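Local coordinates for protein phospholipase A1 (Streptomyces albidoflavus, PDB 4HYQ) that probably hydrolyses the sn-1 acyl ester bond of glycerophospholipids, as a phospholipase A1 of the GDSL-like, SGNH-hydrolase family, at residues Gly187-Phe193 / Gly227-Val231. Sequence-based numbering, arbitrary orientation.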
ATOM      1  N   GLY A 187      -8.188  -1.810   6.383  1.00 11.70           N
ATOM      2  CA  GLY A 187      -8.690  -0.688   5.604  1.00 11.86           C
ATOM      3  C   GLY A 187      -8.961  -1.159   4.183  1.00 12.20           C
ATOM      4  O   GLY A 187      -8.032  -1.524   3.467  1.00 11.03           O
ATOM      5  N   ASP A 188     -10.226  -1.145   3.767  1.00 11.09           N
ATOM      6  CA  ASP A 188     -10.579  -1.633   2.437  1.00 12.64           C
ATOM      7  C   ASP A 188     -10.364  -0.588   1.351  1.00 12.51           C
ATOM      8  O   ASP A 188     -11.294   0.080   0.918  1.00 12.27           O
ATOM      9  CB  ASP A 188     -12.041  -2.098   2.423  1.00 15.75           C
ATOM     10  CG  ASP A 188     -12.359  -2.989   1.236  1.00 19.35           C
ATOM     11  OD1 ASP A 188     -11.623  -2.940   0.221  1.00 17.64           O
ATOM     12  OD2 ASP A 188     -13.360  -3.739   1.312  1.00 19.49           O
ATOM     13  N   ILE A 189      -9.120  -0.458   0.915  1.00 11.98           N
ATOM     14  CA  ILE A 189      -8.753   0.505  -0.116  1.00 10.80           C
ATOM     15  C   ILE A 189      -9.347   0.122  -1.481  1.00 11.67           C
ATOM     16  O   ILE A 189      -9.731   0.995  -2.251  1.00 11.77           O
ATOM     17  CB  ILE A 189      -7.208   0.600  -0.178  1.00 10.43           C
ATOM     18  CG1 ILE A 189      -6.701   1.289   1.099  1.00 11.43           C
ATOM     19  CG2 ILE A 189      -6.741   1.336  -1.436  1.00  9.41           C
ATOM     20  CD1 ILE A 189      -7.132   2.740   1.263  1.00 12.62           C
ATOM     21  N   ALA A 190      -9.438  -1.174  -1.767  1.00 11.66           N
ATOM     22  CA  ALA A 190     -10.003  -1.637  -3.032  1.00 12.89           C
ATOM     23  C   ALA A 190     -11.438  -1.135  -3.152  1.00 13.39           C
ATOM     24  O   ALA A 190     -11.862  -0.672  -4.209  1.00 13.18           O
ATOM     25  CB  ALA A 190      -9.968  -3.160  -3.097  1.00 13.73           C
ATOM     26  N   ALA A 191     -12.183  -1.204  -2.050  1.00 13.90           N
ATOM     27  CA  ALA A 191     -13.559  -0.737  -2.063  1.00 13.88           C
ATOM     28  C   ALA A 191     -13.588   0.776  -2.273  1.00 14.22           C
ATOM     29  O   ALA A 191     -14.346   1.285  -3.097  1.00 15.38           O
ATOM     30  CB  ALA A 191     -14.248  -1.108  -0.751  1.00 14.38           C
ATOM     31  N   ALA A 192     -12.745   1.496  -1.541  1.00 13.69           N
ATOM     32  CA  ALA A 192     -12.693   2.951  -1.655  1.00 14.40           C
ATOM     33  C   ALA A 192     -12.288   3.426  -3.048  1.00 14.58           C
ATOM     34  O   ALA A 192     -12.725   4.492  -3.491  1.00 16.04           O
ATOM     35  CB  ALA A 192     -11.720   3.527  -0.611  1.00 15.98           C
ATOM     36  N   PHE A 193     -11.457   2.646  -3.737  1.00 14.58           N
ATOM     37  CA  PHE A 193     -10.991   3.020  -5.074  1.00 14.36           C
ATOM     38  C   PHE A 193     -11.869   2.513  -6.211  1.00 15.64           C
ATOM     39  O   PHE A 193     -11.567   2.740  -7.384  1.00 16.10           O
ATOM     40  CB  PHE A 193      -9.545   2.542  -5.299  1.00 11.85           C
ATOM     41  CG  PHE A 193      -8.502   3.519  -4.822  1.00 12.55           C
ATOM     42  CD1 PHE A 193      -8.379   3.829  -3.471  1.00 11.37           C
ATOM     43  CD2 PHE A 193      -7.649   4.145  -5.732  1.00 12.21           C
ATOM     44  CE1 PHE A 193      -7.425   4.762  -3.031  1.00 12.69           C
ATOM     45  CE2 PHE A 193      -6.692   5.076  -5.305  1.00 12.13           C
ATOM     46  CZ  PHE A 193      -6.579   5.381  -3.956  1.00 11.48           C
ATOM     47  N   GLY A 227      -9.207   8.745  -1.055  1.00 15.18           N
ATOM     48  CA  GLY A 227      -9.319   7.309  -0.875  1.00 13.96           C
ATOM     49  C   GLY A 227      -8.656   6.803   0.394  1.00 13.88           C
ATOM     50  O   GLY A 227      -9.324   6.275   1.278  1.00 13.86           O
ATOM     51  N   TYR A 228      -7.341   6.966   0.508  1.00 12.33           N
ATOM     52  CA  TYR A 228      -6.662   6.472   1.703  1.00 11.31           C
ATOM     53  C   TYR A 228      -7.040   7.187   2.989  1.00 12.00           C
ATOM     54  O   TYR A 228      -7.304   6.540   4.001  1.00 11.27           O
ATOM     55  CB  TYR A 228      -5.131   6.531   1.546  1.00 10.80           C
ATOM     56  CG  TYR A 228      -4.559   5.367   0.785  1.00 11.75           C
ATOM     57  CD1 TYR A 228      -4.619   5.325  -0.607  1.00 13.74           C
ATOM     58  CD2 TYR A 228      -4.003   4.276   1.458  1.00 11.89           C
ATOM     59  CE1 TYR A 228      -4.143   4.229  -1.308  1.00 15.43           C
ATOM     60  CE2 TYR A 228      -3.526   3.175   0.762  1.00 13.95           C
ATOM     61  CZ  TYR A 228      -3.602   3.164  -0.622  1.00 14.16           C
ATOM     62  OH  TYR A 228      -3.134   2.082  -1.318  1.00 17.12           O
ATOM     63  N   LEU A 229      -7.073   8.515   2.963  1.00 11.84           N
ATOM     64  CA  LEU A 229      -7.379   9.241   4.191  1.00 13.65           C
ATOM     65  C   LEU A 229      -8.740   8.889   4.813  1.00 13.84           C
ATOM     66  O   LEU A 229      -8.826   8.631   6.018  1.00 13.48           O
ATOM     67  CB  LEU A 229      -7.264  10.747   3.957  1.00 13.31           C
ATOM     68  CG  LEU A 229      -7.535  11.592   5.206  1.00 14.78           C
ATOM     69  CD1 LEU A 229      -6.555  11.241   6.325  1.00 13.14           C
ATOM     70  CD2 LEU A 229      -7.439  13.067   4.829  1.00 15.64           C
ATOM     71  N   PRO A 230      -9.814   8.858   4.006  1.00 14.20           N
ATOM     72  CA  PRO A 230     -11.119   8.520   4.590  1.00 14.21           C
ATOM     73  C   PRO A 230     -11.130   7.112   5.183  1.00 14.24           C
ATOM     74  O   PRO A 230     -11.773   6.869   6.205  1.00 13.59           O
ATOM     75  CB  PRO A 230     -12.081   8.678   3.414  1.00 16.13           C
ATOM     76  CG  PRO A 230     -11.425   9.766   2.590  1.00 16.35           C
ATOM     77  CD  PRO A 230      -9.968   9.324   2.616  1.00 14.24           C
ATOM     78  N   VAL A 231     -10.402   6.191   4.557  1.00 13.52           N
ATOM     79  CA  VAL A 231     -10.331   4.823   5.065  1.00 12.77           C
ATOM     80  C   VAL A 231      -9.630   4.842   6.431  1.00 14.22           C
ATOM     81  O   VAL A 231     -10.123   4.237   7.387  1.00 12.85           O
ATOM     82  CB  VAL A 231      -9.591   3.900   4.062  1.00 12.89           C
ATOM     83  CG1 VAL A 231      -9.275   2.546   4.700  1.00 14.04           C
ATOM     84  CG2 VAL A 231     -10.468   3.702   2.819  1.00 12.66           C
TER
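Ile-189 lays its CD1 methyl over one face of the Tyr-228 ring, joining the short helix after edge strand 185-187 to the C-terminal helix 221-235 in this parallel-sheet alpha/beta fold of the SGNH-hydrolase clan. The evidence for a CH-pi contact is that CD1 of Ile-189 stands 3.6 Å from the Tyr-228 centroid and 16° off the ring normal. With chi1 at -70°, Ile-189 sets CG1 beside the backbone N, which leaves CG2 anti to that N and 3.7 Å from Tyr-228 OH. Phe-193 CE1 meets Tyr-228 CE1 obliquely at 3.7 Å, the ring planes 74° apart. Phe-193 CE1 also lies 3.8 Å from Gly-227 CA, where any side chain would collide with the ring. An alanine in place of Tyr-228 would probably leave Ile-189 CD1 without its aromatic face and open a gap beside Phe-193 CE1. Leu-140 and Pro-143 also pack against this buried half. The other side is looser and partly exposed: Asp-188 turns its CB away, OD1 accepting from Ala-191 N as the helix N-cap, and Ala-192 meets Val-231 by single methyls, CB to CG2 at 3.7 Å. The other Val-231 branch, CG1, presses on Gly-187 CA at 3.4 Å.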